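Local coordinates for protein glycosyl hydrolase (Bacteroides ovatus, PDB 3QC2) that is a glycosyl hydrolase, probably with the five-bladed beta-propeller fold of its clan, at residues P27-I32 with F97-T102; N9-W14 with A358-L363. All coordinates share one frame; numbering follows the deposited sequence.

Contact 1 of 2, residues P27-I32 with F97-T102; sequences PVISPI and FQREKT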
loop_
_atom_site.group_PDB
_atom_site.type_symbol
_atom_site.label_atom_id
_atom_site.label_comp_id
_atom_site.label_asym_id
_atom_site.label_seq_id
_atom_site.Cartn_x
_atom_site.Cartn_y
_atom_site.Cartn_z
ATOM N N PRO A 27 -12.535 -1.143 -13.739
ATOM C CA PRO A 27 -12.085 -0.939 -12.337
ATOM C C PRO A 27 -13.115 -1.495 -11.344
ATOM O O PRO A 27 -14.328 -1.407 -11.602
ATOM C CB PRO A 27 -11.990 0.578 -12.220
ATOM C CG PRO A 27 -13.000 1.095 -13.203
ATOM C CD PRO A 27 -13.073 0.100 -14.332
ATOM N N VAL A 28 -12.645 -2.062 -10.229
ATOM C CA VAL A 28 -13.560 -2.655 -9.221
ATOM C C VAL A 28 -14.256 -1.599 -8.334
ATOM O O VAL A 28 -15.373 -1.824 -7.840
ATOM C CB VAL A 28 -12.841 -3.698 -8.329
ATOM C CG1 VAL A 28 -12.333 -4.845 -9.177
ATOM C CG2 VAL A 28 -11.700 -3.052 -7.534
ATOM N N ILE A 29 -13.592 -0.466 -8.126
ATOM C CA ILE A 29 -14.136 0.624 -7.312
ATOM C C ILE A 29 -13.811 1.954 -7.978
ATOM O O ILE A 29 -12.650 2.261 -8.214
ATOM C CB ILE A 29 -13.568 0.597 -5.876
ATOM C CG1 ILE A 29 -13.992 -0.706 -5.160
ATOM C CG2 ILE A 29 -14.041 1.787 -5.097
ATOM C CD1 ILE A 29 -13.379 -0.887 -3.790
ATOM N N SER A 30 -14.856 2.730 -8.282
ATOM C CA SER A 30 -14.718 4.034 -8.902
ATOM C C SER A 30 -15.437 5.086 -8.070
ATOM O O SER A 30 -16.270 4.744 -7.205
ATOM C CB SER A 30 -15.306 4.008 -10.313
ATOM O OG SER A 30 -14.616 3.095 -11.119
ATOM N N PRO A 31 -15.127 6.383 -8.314
ATOM C CA PRO A 31 -15.799 7.457 -7.571
ATOM C C PRO A 31 -17.334 7.481 -7.763
ATOM O O PRO A 31 -17.830 7.175 -8.859
ATOM C CB PRO A 31 -15.175 8.734 -8.154
ATOM C CG PRO A 31 -13.890 8.311 -8.744
ATOM C CD PRO A 31 -14.049 6.901 -9.183
ATOM N N ILE A 32 -18.051 7.839 -6.687
ATOM C CA ILE A 32 -19.511 7.948 -6.675
ATOM C C ILE A 32 -19.874 9.375 -6.284
ATOM O O ILE A 32 -19.401 9.896 -5.258
ATOM C CB ILE A 32 -20.165 6.962 -5.656
ATOM C CG1 ILE A 32 -19.880 5.511 -6.044
ATOM C CG2 ILE A 32 -21.653 7.166 -5.597
ATOM C CD1 ILE A 32 -20.613 4.491 -5.167
ATOM N N PHE A 97 -17.241 -5.993 -5.520
ATOM C CA PHE A 97 -17.318 -5.451 -4.164
ATOM C C PHE A 97 -18.631 -4.773 -3.815
ATOM O O PHE A 97 -19.313 -4.208 -4.681
ATOM C CB PHE A 97 -16.147 -4.492 -3.934
ATOM C CG PHE A 97 -14.846 -5.185 -3.793
ATOM C CD1 PHE A 97 -14.164 -5.659 -4.920
ATOM C CD2 PHE A 97 -14.301 -5.407 -2.539
ATOM C CE1 PHE A 97 -12.958 -6.324 -4.791
ATOM C CE2 PHE A 97 -13.096 -6.071 -2.398
ATOM C CZ PHE A 97 -12.415 -6.528 -3.532
ATOM N N GLN A 98 -18.964 -4.850 -2.517
ATOM C CA GLN A 98 -20.174 -4.276 -1.939
ATOM C C GLN A 98 -19.735 -3.181 -0.949
ATOM O O GLN A 98 -19.256 -3.468 0.151
ATOM C CB GLN A 98 -20.967 -5.365 -1.238
ATOM C CG GLN A 98 -21.314 -6.554 -2.164
ATOM C CD GLN A 98 -22.069 -7.663 -1.468
ATOM O OE1 GLN A 98 -23.166 -7.461 -0.955
ATOM N NE2 GLN A 98 -21.499 -8.864 -1.486
ATOM N N ARG A 99 -19.918 -1.936 -1.350
ATOM C CA ARG A 99 -19.431 -0.781 -0.581
ATOM C C ARG A 99 -20.429 -0.189 0.368
ATOM O O ARG A 99 -21.629 -0.232 0.127
ATOM C CB ARG A 99 -19.016 0.309 -1.571
ATOM C CG ARG A 99 -17.950 -0.143 -2.562
ATOM C CD ARG A 99 -17.933 0.708 -3.819
ATOM N NE ARG A 99 -17.621 2.120 -3.577
ATOM C CZ ARG A 99 -17.402 3.023 -4.544
ATOM N NH1 ARG A 99 -17.457 2.664 -5.828
ATOM N NH2 ARG A 99 -17.120 4.281 -4.230
ATOM N N GLU A 100 -19.927 0.372 1.466
ATOM C CA GLU A 100 -20.778 1.105 2.407
ATOM C C GLU A 100 -20.842 2.511 1.863
ATOM O O GLU A 100 -19.910 2.963 1.191
ATOM C CB GLU A 100 -20.209 1.104 3.825
ATOM C CG GLU A 100 -20.112 -0.280 4.488
ATOM C CD GLU A 100 -21.481 -0.951 4.758
ATOM O OE1 GLU A 100 -22.544 -0.264 4.671
ATOM O OE2 GLU A 100 -21.484 -2.174 5.077
ATOM N N LYS A 101 -21.927 3.209 2.148
ATOM C CA LYS A 101 -22.125 4.564 1.633
ATOM C C LYS A 101 -21.482 5.671 2.481
ATOM O O LYS A 101 -21.556 6.848 2.119
ATOM C CB LYS A 101 -23.605 4.836 1.438
ATOM C CG LYS A 101 -24.236 3.974 0.328
ATOM C CD LYS A 101 -25.674 4.402 0.058
ATOM C CE LYS A 101 -26.243 3.706 -1.151
ATOM N NZ LYS A 101 -27.596 4.253 -1.474
ATOM N N THR A 102 -20.842 5.294 3.584
ATOM C CA THR A 102 -20.163 6.254 4.452
ATOM C C THR A 102 -18.753 5.711 4.801
ATOM O O THR A 102 -18.560 4.498 4.860
ATOM C CB THR A 102 -20.979 6.524 5.733
ATOM O OG1 THR A 102 -21.111 5.320 6.488
ATOM C CG2 THR A 102 -22.392 7.061 5.382
#
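R99 carries this contact through its guanidinium, which points its edge at the carbonyl oxygen of S30. The main bond runs from R99 NH1 to S30 O at 2.8 Å, with an N-H...O angle of 149°; it lies in the carbonyl plane and close to the guanidinium plane. A second, weak bond from R99 NH2 to the same S30 O is 3.1 Å long, so one oxygen takes both terminal nitrogens. Two isoleucines sandwich the flat group. I29 lays CG2 over the centre of one face, 3.6 Å from R99 CZ, while I32 brings CD1 over the opposite face, nearer the rim, also 3.6 Å from R99 CZ. Neighbouring I32 CG1 comes within 3.5 Å of R99 NH2. Next along, V28 CB lies 4.1 Å from F97 CD1, an oblique apolar touch.

The arginine chain gets there by a bend at chi3 (62°) after an extended chi2. Its charge is met chiefly by E49, which forms a salt bridge with NH2, and NE bonds to Y69 OH on strand 64-72; together these fix the guanidinium's rotation. E49 also pairs by backbone with I32, so one residue steadies both the arginine and the isoleucine on its face. The backbones of V28 and I29 both hydrogen-bond with V347 of strand 346-352, a classic beta bulge. Strand 98-99, carrying R99, is an outer strand of a four-stranded antiparallel sheet, probably a propeller blade, and the 27-32 loop lies across the face of that sheet at its outer strand, meeting it through side chains.

Contact 2 of 2, residues N9-W14 with A358-L363; sequences NKLPDW and AKADPL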
loop_
_atom_site.group_PDB
_atom_site.type_symbol
_atom_site.label_atom_id
_atom_site.label_comp_id
_atom_site.label_asym_id
_atom_site.label_seq_id
_atom_site.Cartn_x
_atom_site.Cartn_y
_atom_site.Cartn_z
ATOM N N ASN A 9 8.694 -10.940 -20.307
ATOM C CA ASN A 9 9.137 -10.494 -18.987
ATOM C C ASN A 9 9.185 -11.683 -18.018
ATOM O O ASN A 9 8.302 -11.853 -17.181
ATOM C CB ASN A 9 8.175 -9.389 -18.480
ATOM C CG ASN A 9 8.673 -8.678 -17.216
ATOM O OD1 ASN A 9 9.800 -8.856 -16.787
ATOM N ND2 ASN A 9 7.819 -7.849 -16.642
ATOM N N LYS A 10 10.226 -12.505 -18.154
ATOM C CA LYS A 10 10.394 -13.708 -17.321
ATOM C C LYS A 10 10.673 -13.344 -15.891
ATOM O O LYS A 10 11.496 -12.477 -15.617
ATOM C CB LYS A 10 11.547 -14.599 -17.851
ATOM C CG LYS A 10 11.293 -15.225 -19.216
ATOM C CD LYS A 10 12.426 -16.198 -19.618
ATOM N N LEU A 11 9.984 -14.009 -14.978
ATOM C CA LEU A 11 10.168 -13.782 -13.563
ATOM C C LEU A 11 11.048 -14.870 -12.969
ATOM O O LEU A 11 10.975 -16.028 -13.388
ATOM C CB LEU A 11 8.821 -13.793 -12.829
ATOM C CG LEU A 11 7.823 -12.672 -13.117
ATOM C CD1 LEU A 11 6.492 -12.979 -12.443
ATOM C CD2 LEU A 11 8.357 -11.327 -12.663
ATOM N N PRO A 12 11.889 -14.504 -11.984
ATOM C CA PRO A 12 12.671 -15.518 -11.298
ATOM C C PRO A 12 11.723 -16.383 -10.430
ATOM O O PRO A 12 10.607 -15.927 -10.087
ATOM C CB PRO A 12 13.629 -14.701 -10.437
ATOM C CG PRO A 12 12.939 -13.424 -10.209
ATOM C CD PRO A 12 12.131 -13.155 -11.437
ATOM N N ASP A 13 12.164 -17.599 -10.071
ATOM C CA ASP A 13 11.307 -18.551 -9.312
ATOM C C ASP A 13 10.880 -18.106 -7.895
ATOM O O ASP A 13 10.006 -18.730 -7.300
ATOM C CB ASP A 13 11.947 -19.964 -9.264
ATOM C CG ASP A 13 13.282 -20.001 -8.491
ATOM O OD1 ASP A 13 13.669 -18.973 -7.868
ATOM O OD2 ASP A 13 13.949 -21.071 -8.515
ATOM N N TRP A 14 11.487 -17.043 -7.369
ATOM C CA TRP A 14 11.111 -16.527 -6.017
ATOM C C TRP A 14 9.985 -15.469 -6.042
ATOM O O TRP A 14 9.312 -15.253 -5.043
ATOM C CB TRP A 14 12.340 -15.955 -5.291
ATOM C CG TRP A 14 13.034 -14.843 -6.032
ATOM C CD1 TRP A 14 14.146 -14.951 -6.828
ATOM C CD2 TRP A 14 12.668 -13.460 -6.044
ATOM N NE1 TRP A 14 14.489 -13.716 -7.334
ATOM C CE2 TRP A 14 13.597 -12.786 -6.867
ATOM C CE3 TRP A 14 11.653 -12.723 -5.436
ATOM C CZ2 TRP A 14 13.532 -11.418 -7.094
ATOM C CZ3 TRP A 14 11.588 -11.371 -5.668
ATOM C CH2 TRP A 14 12.520 -10.729 -6.490
ATOM N N ALA A 358 0.605 -17.175 -14.914
ATOM C CA ALA A 358 0.545 -16.477 -16.175
ATOM C C ALA A 358 1.814 -15.663 -16.315
ATOM O O ALA A 358 2.553 -15.485 -15.345
ATOM C CB ALA A 358 -0.671 -15.555 -16.212
ATOM N N LYS A 359 2.067 -15.171 -17.524
ATOM C CA LYS A 359 3.221 -14.315 -17.774
ATOM C C LYS A 359 2.984 -12.959 -17.123
ATOM O O LYS A 359 1.837 -12.563 -16.905
ATOM C CB LYS A 359 3.440 -14.123 -19.274
ATOM C CG LYS A 359 3.811 -15.406 -20.026
ATOM C CD LYS A 359 3.872 -15.168 -21.541
ATOM C CE LYS A 359 4.203 -16.456 -22.293
ATOM N NZ LYS A 359 4.130 -16.264 -23.782
ATOM N N ALA A 360 4.065 -12.259 -16.793
ATOM C CA ALA A 360 3.953 -10.908 -16.222
ATOM C C ALA A 360 3.637 -9.940 -17.368
ATOM O O ALA A 360 3.561 -10.353 -18.536
ATOM C CB ALA A 360 5.215 -10.523 -15.541
ATOM N N ASP A 361 3.424 -8.671 -17.051
ATOM C CA ASP A 361 3.175 -7.688 -18.102
ATOM C C ASP A 361 4.406 -7.680 -18.987
ATOM O O ASP A 361 5.537 -7.733 -18.480
ATOM C CB ASP A 361 2.913 -6.281 -17.531
ATOM C CG ASP A 361 1.508 -6.121 -16.952
ATOM O OD1 ASP A 361 0.630 -6.937 -17.262
ATOM O OD2 ASP A 361 1.278 -5.155 -16.209
ATOM N N PRO A 362 4.208 -7.648 -20.308
ATOM C CA PRO A 362 5.363 -7.665 -21.193
ATOM C C PRO A 362 6.159 -6.376 -21.128
ATOM O O PRO A 362 5.662 -5.360 -20.681
ATOM C CB PRO A 362 4.739 -7.859 -22.580
ATOM C CG PRO A 362 3.371 -7.333 -22.457
ATOM C CD PRO A 362 2.939 -7.603 -21.053
ATOM N N LEU A 363 7.403 -6.438 -21.566
ATOM C CA LEU A 363 8.252 -5.269 -21.588
ATOM C C LEU A 363 7.732 -4.364 -22.701
ATOM O O LEU A 363 7.180 -4.853 -23.674
ATOM C CB LEU A 363 9.702 -5.661 -21.856
ATOM C CG LEU A 363 10.303 -6.738 -20.945
ATOM C CD1 LEU A 363 11.752 -7.012 -21.353
ATOM C CD2 LEU A 363 10.195 -6.342 -19.453
HETATM O O HOH W 1 6.623 -13.974 -17.066
#
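Two carbonyl oxygens grip N9 ND2: D361 O across the contact and P305 O from a neighbouring loop. The two segments meet at the periphery of what is probably a beta-propeller, where a loop near the N terminus lies against the C-terminal tail and neither segment has regular secondary structure. The bond from N9 ND2 to D361 O is 2.9 Å long, with an N-H...O angle of 155°. It arrives nearly along the C=O axis and in the plane of the asparagine amide, so the amide's orientation is well fixed. CG stands anti to the backbone N (chi1 -170°), which carries the amide across to the tail.

Aliphatic groups pack around the amide. The A360 methyl sits between two residues, with CB 3.9 Å from N9 ND2 and, in an apolar contact, 4.2 Å from L11 CD1. The CB of D361 points away from N9, and its OD2 makes a salt bridge with R21 and takes a bond from the backbone N of R308, so the residue whose carbonyl receives the amide is itself held from behind. A water joins the backbones as well, donating to N9 O at 2.7 Å and accepting from A360 N at 3.1 Å. L363, its side chain crossing that of N9 at about a right angle, brings CD2 to within 3.6 Å of N9 CG.

How the contacts relate
From the N terminus the chain first passes through 9-14, then 27-32, goes on through strands 37-39 to 84-91, and reaches 97-102, where contact 1 closes a loop with 64 residues between its segments. It then runs through the rest of the probable propeller to 358-363, where contact 2 closes a far longer one, 343 residues, that contains the first; the two do not cross. Their centres lie about 31 Å apart, and their nearest atoms about 15 Å. Contact 1 packs the early loop against the outer strand, 98-99, of the four-stranded sheet 52-61 to 98-99, while contact 2 brings the two ends of the chain together. Strand 346-352 pairs with 27-32 shortly before the tail reaches 358-363.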